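Local coordinates for putative phosphatase (Bacteroides thetaiotaomicron, PDB 3KYA), which is a putative phosphatase that binds zinc ions and carries an IPT/TIG-type domain beside a set of antiparallel beta sheets, at residues A369-K381 against Y391-R404. Numbering follows the deposited sequence.
Sequences ARMNNPCQGVFVK and YDFYFVDRLNFCVR
A chi1 of -171° sets CG of D397 opposite its own amide nitrogen, beside the carbonyl carbon, and the carboxylate reaches the 369-381 chain, where OD1 takes N372 N on its syn lone pair at 2.8 Å in a nearly straight bond. OD2 is held from opposite faces of its plane, by ND2 of N400 and by NH1 of R404, the latter a salt bridge. The same R404 grips R370 O end-on with NH1 and NH2, at 2.9 Å from NH1, while its NH2 also pairs with D363. A lysine in place of D397 would probably leave N372 N without its acceptor, cost R404 and N400 one partner each, and set a positive charge beside the R404 guanidinium. Strands 374-381 and 391-397 form the first hairpin of a four-stranded antiparallel sheet, one of several such sheets that follow one another along the chain, an arrangement consistent with a beta-propeller. Between P374 and G377 the register slips by one residue at a beta bulge, in which C375 N bonds to V396 O and V396 N to Q376 O, two residues facing one. G377 has no side chain, and the F393 ring, extended by a chi1 of -180°, lies against it, with CZ 3.6 Å from G377 CA. The same ring turns its edge to the face of F379, CD1 lying over the centre of that ring. Further along this face, F395 touches P374 CB with CE2 and the selenium of M371 with CZ (3.8 Å), an oblique Met-aromatic contact. On the reverse face, V380 CG2 meets CD1 of the Y394 ring at 3.7 Å, and V378 and V380 also touch strand 446-452 of another sheet.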
loop_
_atom_site.group_PDB
_atom_site.type_symbol
_atom_site.label_atom_id
_atom_site.label_comp_id
_atom_site.label_asym_id
_atom_site.label_seq_id
_atom_site.Cartn_x
_atom_site.Cartn_y
_atom_site.Cartn_z
ATOM N N ALA A 369 0.516 5.522 -14.192
ATOM C CA ALA A 369 -0.665 6.103 -13.558
ATOM C C ALA A 369 -1.349 6.994 -14.598
ATOM O O ALA A 369 -0.713 7.463 -15.564
ATOM C CB ALA A 369 -0.291 6.916 -12.289
ATOM N N ARG A 370 -2.648 7.198 -14.425
ATOM C CA ARG A 370 -3.409 8.067 -15.290
ATOM C C ARG A 370 -4.249 9.025 -14.450
ATOM O O ARG A 370 -4.796 8.638 -13.422
ATOM C CB ARG A 370 -4.296 7.241 -16.224
ATOM C CG ARG A 370 -3.502 6.400 -17.227
ATOM C CD ARG A 370 -2.849 7.268 -18.300
ATOM N NE ARG A 370 -2.080 6.478 -19.274
ATOM C CZ ARG A 370 -0.792 6.146 -19.157
ATOM N NH1 ARG A 370 -0.069 6.506 -18.106
ATOM N NH2 ARG A 370 -0.215 5.437 -20.116
HETATM N N MSE A 371 -4.320 10.269 -14.913
HETATM C CA MSE A 371 -5.084 11.330 -14.269
HETATM C C MSE A 371 -5.718 12.196 -15.370
HETATM O O MSE A 371 -5.482 11.977 -16.561
HETATM C CB MSE A 371 -4.177 12.134 -13.341
HETATM C CG MSE A 371 -2.950 12.716 -14.038
HETATM SE SE MSE A 371 -1.578 13.393 -12.830
HETATM C CE MSE A 371 -0.926 11.782 -11.987
ATOM N N ASN A 372 -6.536 13.173 -14.989
ATOM C CA ASN A 372 -7.246 13.960 -15.976
ATOM C C ASN A 372 -7.473 15.386 -15.459
ATOM O O ASN A 372 -8.388 15.631 -14.672
ATOM C CB ASN A 372 -8.559 13.253 -16.317
ATOM C CG ASN A 372 -9.220 13.804 -17.552
ATOM O OD1 ASN A 372 -8.869 14.879 -18.032
ATOM N ND2 ASN A 372 -10.190 13.064 -18.083
ATOM N N ASN A 373 -6.642 16.304 -15.956
ATOM C CA ASN A 373 -6.653 17.717 -15.534
ATOM C C ASN A 373 -6.254 17.841 -14.061
ATOM O O ASN A 373 -7.076 18.247 -13.216
ATOM C CB ASN A 373 -8.003 18.436 -15.776
ATOM C CG ASN A 373 -8.230 18.830 -17.224
ATOM O OD1 ASN A 373 -8.211 20.015 -17.563
ATOM N ND2 ASN A 373 -8.459 17.849 -18.077
ATOM N N PRO A 374 -5.000 17.480 -13.726
ATOM C CA PRO A 374 -4.532 17.608 -12.344
ATOM C C PRO A 374 -4.380 19.084 -11.975
ATOM O O PRO A 374 -3.746 19.850 -12.726
ATOM C CB PRO A 374 -3.169 16.919 -12.357
ATOM C CG PRO A 374 -2.693 17.055 -13.775
ATOM C CD PRO A 374 -3.928 16.999 -14.626
ATOM N N CYS A 375 -4.976 19.476 -10.852
ATOM C CA CYS A 375 -4.948 20.870 -10.407
ATOM C C CYS A 375 -4.147 21.030 -9.101
ATOM O O CYS A 375 -3.071 20.438 -8.974
ATOM C CB CYS A 375 -6.381 21.438 -10.368
ATOM S SG CYS A 375 -7.149 21.571 -12.038
ATOM N N GLN A 376 -4.659 21.771 -8.122
ATOM C CA GLN A 376 -3.845 22.137 -6.969
ATOM C C GLN A 376 -3.392 20.951 -6.132
ATOM O O GLN A 376 -4.153 20.017 -5.906
ATOM C CB GLN A 376 -4.581 23.144 -6.077
ATOM C CG GLN A 376 -3.656 23.868 -5.090
ATOM C CD GLN A 376 -4.300 25.098 -4.479
ATOM O OE1 GLN A 376 -5.521 25.233 -4.492
ATOM N NE2 GLN A 376 -3.474 26.005 -3.940
ATOM N N GLY A 377 -2.157 21.034 -5.650
ATOM C CA GLY A 377 -1.558 19.999 -4.834
ATOM C C GLY A 377 -0.890 20.555 -3.596
ATOM O O GLY A 377 -0.474 21.708 -3.574
ATOM N N VAL A 378 -0.768 19.710 -2.578
ATOM C CA VAL A 378 -0.147 20.079 -1.319
ATOM C C VAL A 378 0.676 18.933 -0.746
ATOM O O VAL A 378 0.379 17.765 -0.983
ATOM C CB VAL A 378 -1.222 20.494 -0.280
ATOM C CG1 VAL A 378 -1.967 21.715 -0.778
ATOM C CG2 VAL A 378 -2.190 19.340 0.000
ATOM N N PHE A 379 1.734 19.275 -0.019
ATOM C CA PHE A 379 2.541 18.272 0.675
ATOM C C PHE A 379 2.034 18.099 2.107
ATOM O O PHE A 379 1.743 19.078 2.788
ATOM C CB PHE A 379 4.021 18.637 0.650
ATOM C CG PHE A 379 4.627 18.545 -0.704
ATOM C CD1 PHE A 379 5.132 17.334 -1.169
ATOM C CD2 PHE A 379 4.694 19.651 -1.530
ATOM C CE1 PHE A 379 5.686 17.226 -2.427
ATOM C CE2 PHE A 379 5.259 19.545 -2.798
ATOM C CZ PHE A 379 5.751 18.325 -3.245
ATOM N N VAL A 380 1.926 16.852 2.546
ATOM C CA VAL A 380 1.389 16.527 3.865
ATOM C C VAL A 380 2.279 15.541 4.595
ATOM O O VAL A 380 2.638 14.497 4.068
ATOM C CB VAL A 380 -0.028 15.929 3.742
ATOM C CG1 VAL A 380 -0.555 15.437 5.103
ATOM C CG2 VAL A 380 -0.978 16.946 3.090
ATOM N N LYS A 381 2.613 15.875 5.833
ATOM C CA LYS A 381 3.465 15.031 6.639
ATOM C C LYS A 381 2.792 13.693 6.940
ATOM O O LYS A 381 1.603 13.634 7.252
ATOM C CB LYS A 381 3.875 15.751 7.930
ATOM C CG LYS A 381 4.760 14.910 8.846
ATOM C CD LYS A 381 5.564 15.758 9.849
ATOM C CE LYS A 381 6.776 16.428 9.180
ATOM N NZ LYS A 381 7.650 17.135 10.160
ATOM N N TYR A 391 7.130 13.543 3.821
ATOM C CA TYR A 391 5.866 13.943 3.225
ATOM C C TYR A 391 5.369 13.120 2.052
ATOM O O TYR A 391 6.149 12.536 1.297
ATOM C CB TYR A 391 5.983 15.384 2.704
ATOM C CG TYR A 391 6.326 16.392 3.747
ATOM C CD1 TYR A 391 7.646 16.645 4.080
ATOM C CD2 TYR A 391 5.329 17.119 4.400
ATOM C CE1 TYR A 391 7.976 17.570 5.052
ATOM C CE2 TYR A 391 5.651 18.043 5.380
ATOM C CZ TYR A 391 6.980 18.264 5.694
ATOM O OH TYR A 391 7.325 19.176 6.655
ATOM N N ASP A 392 4.042 13.112 1.926
ATOM C CA ASP A 392 3.335 12.619 0.753
ATOM C C ASP A 392 2.755 13.858 0.076
ATOM O O ASP A 392 2.764 14.957 0.645
ATOM C CB ASP A 392 2.218 11.644 1.114
ATOM C CG ASP A 392 2.740 10.314 1.578
ATOM O OD1 ASP A 392 3.591 9.737 0.857
ATOM O OD2 ASP A 392 2.280 9.832 2.636
ATOM N N PHE A 393 2.245 13.673 -1.136
ATOM C CA PHE A 393 1.673 14.752 -1.933
ATOM C C PHE A 393 0.232 14.382 -2.302
ATOM O O PHE A 393 -0.042 13.235 -2.668
ATOM C CB PHE A 393 2.539 14.933 -3.173
ATOM C CG PHE A 393 2.085 16.023 -4.109
ATOM C CD1 PHE A 393 2.346 17.359 -3.824
ATOM C CD2 PHE A 393 1.448 15.710 -5.292
ATOM C CE1 PHE A 393 1.951 18.381 -4.711
ATOM C CE2 PHE A 393 1.047 16.723 -6.180
ATOM C CZ PHE A 393 1.307 18.059 -5.877
ATOM N N TYR A 394 -0.680 15.337 -2.161
ATOM C CA TYR A 394 -2.099 15.147 -2.436
ATOM C C TYR A 394 -2.525 16.206 -3.435
ATOM O O TYR A 394 -2.104 17.351 -3.307
ATOM C CB TYR A 394 -2.931 15.301 -1.164
ATOM C CG TYR A 394 -2.714 14.189 -0.169
ATOM C CD1 TYR A 394 -1.596 14.166 0.653
ATOM C CD2 TYR A 394 -3.637 13.162 -0.048
ATOM C CE1 TYR A 394 -1.406 13.142 1.582
ATOM C CE2 TYR A 394 -3.453 12.137 0.859
ATOM C CZ TYR A 394 -2.340 12.122 1.662
ATOM O OH TYR A 394 -2.181 11.085 2.558
ATOM N N PHE A 395 -3.326 15.831 -4.432
ATOM C CA PHE A 395 -3.784 16.802 -5.434
ATOM C C PHE A 395 -5.198 16.505 -5.894
ATOM O O PHE A 395 -5.663 15.362 -5.823
ATOM C CB PHE A 395 -2.826 16.867 -6.635
ATOM C CG PHE A 395 -2.906 15.681 -7.572
ATOM C CD1 PHE A 395 -2.112 14.541 -7.383
ATOM C CD2 PHE A 395 -3.765 15.712 -8.662
ATOM C CE1 PHE A 395 -2.195 13.460 -8.266
ATOM C CE2 PHE A 395 -3.843 14.645 -9.543
ATOM C CZ PHE A 395 -3.050 13.511 -9.338
ATOM N N VAL A 396 -5.901 17.550 -6.325
ATOM C CA VAL A 396 -7.247 17.384 -6.848
ATOM C C VAL A 396 -7.128 17.079 -8.355
ATOM O O VAL A 396 -6.511 17.836 -9.095
ATOM C CB VAL A 396 -8.189 18.588 -6.514
ATOM C CG1 VAL A 396 -8.625 18.496 -5.043
ATOM C CG2 VAL A 396 -7.567 19.985 -6.867
ATOM N N ASP A 397 -7.696 15.938 -8.748
ATOM C CA ASP A 397 -7.669 15.405 -10.129
ATOM C C ASP A 397 -9.024 15.802 -10.682
ATOM O O ASP A 397 -10.012 15.094 -10.507
ATOM C CB ASP A 397 -7.462 13.906 -10.057
ATOM C CG ASP A 397 -7.197 13.266 -11.409
ATOM O OD1 ASP A 397 -6.963 14.005 -12.398
ATOM O OD2 ASP A 397 -7.213 12.017 -11.453
ATOM N N ARG A 398 -9.057 16.940 -11.365
ATOM C CA ARG A 398 -10.336 17.625 -11.647
ATOM C C ARG A 398 -11.416 16.814 -12.329
ATOM O O ARG A 398 -12.530 16.736 -11.808
ATOM C CB ARG A 398 -10.128 18.967 -12.393
ATOM C CG ARG A 398 -11.400 19.812 -12.417
ATOM C CD ARG A 398 -11.221 21.233 -12.989
ATOM N NE ARG A 398 -10.780 21.199 -14.379
ATOM C CZ ARG A 398 -11.570 21.097 -15.446
ATOM N NH1 ARG A 398 -12.891 21.002 -15.339
ATOM N NH2 ARG A 398 -11.016 21.084 -16.656
ATOM N N LEU A 399 -11.095 16.204 -13.470
ATOM C CA LEU A 399 -12.105 15.485 -14.240
ATOM C C LEU A 399 -12.331 14.054 -13.761
ATOM O O LEU A 399 -13.143 13.331 -14.336
ATOM C CB LEU A 399 -11.790 15.558 -15.747
ATOM C CG LEU A 399 -12.004 16.949 -16.364
ATOM C CD1 LEU A 399 -11.614 16.981 -17.847
ATOM C CD2 LEU A 399 -13.458 17.438 -16.181
ATOM N N ASN A 400 -11.613 13.656 -12.716
ATOM C CA ASN A 400 -11.857 12.366 -12.062
ATOM C C ASN A 400 -12.560 12.542 -10.707
ATOM O O ASN A 400 -12.746 11.573 -9.984
ATOM C CB ASN A 400 -10.569 11.566 -11.921
ATOM C CG ASN A 400 -10.051 11.073 -13.253
ATOM O OD1 ASN A 400 -10.837 10.745 -14.147
ATOM N ND2 ASN A 400 -8.728 11.026 -13.404
ATOM N N PHE A 401 -12.931 13.776 -10.370
ATOM C CA PHE A 401 -13.756 14.065 -9.195
ATOM C C PHE A 401 -13.228 13.495 -7.873
ATOM O O PHE A 401 -14.000 12.973 -7.054
ATOM C CB PHE A 401 -15.173 13.526 -9.442
ATOM C CG PHE A 401 -15.650 13.663 -10.887
ATOM C CD1 PHE A 401 -15.799 14.914 -11.478
ATOM C CD2 PHE A 401 -15.978 12.536 -11.626
ATOM C CE1 PHE A 401 -16.245 15.035 -12.794
ATOM C CE2 PHE A 401 -16.427 12.636 -12.948
ATOM C CZ PHE A 401 -16.572 13.888 -13.536
ATOM N N CYS A 402 -11.924 13.607 -7.651
ATOM C CA CYS A 402 -11.328 13.061 -6.438
ATOM C C CYS A 402 -10.001 13.716 -6.046
ATOM O O CYS A 402 -9.409 14.482 -6.810
ATOM C CB CYS A 402 -11.123 11.557 -6.624
ATOM S SG CYS A 402 -9.963 11.122 -7.952
ATOM N N VAL A 403 -9.581 13.415 -4.824
ATOM C CA VAL A 403 -8.277 13.787 -4.308
ATOM C C VAL A 403 -7.404 12.531 -4.451
ATOM O O VAL A 403 -7.805 11.442 -3.998
ATOM C CB VAL A 403 -8.329 14.202 -2.826
ATOM C CG1 VAL A 403 -6.926 14.522 -2.307
ATOM C CG2 VAL A 403 -9.277 15.412 -2.609
ATOM N N ARG A 404 -6.256 12.659 -5.112
ATOM C CA ARG A 404 -5.293 11.551 -5.275
ATOM C C ARG A 404 -4.084 11.796 -4.361
ATOM O O ARG A 404 -3.813 12.942 -3.954
ATOM C CB ARG A 404 -4.775 11.430 -6.720
ATOM C CG ARG A 404 -5.786 11.458 -7.854
ATOM C CD ARG A 404 -6.523 10.156 -8.133
ATOM N NE ARG A 404 -5.704 9.057 -8.661
ATOM C CZ ARG A 404 -5.357 8.884 -9.943
ATOM N NH1 ARG A 404 -5.694 9.767 -10.878
ATOM N NH2 ARG A 404 -4.625 7.817 -10.293
HETATM O O HOH W 1 -10.638 10.331 -16.848
#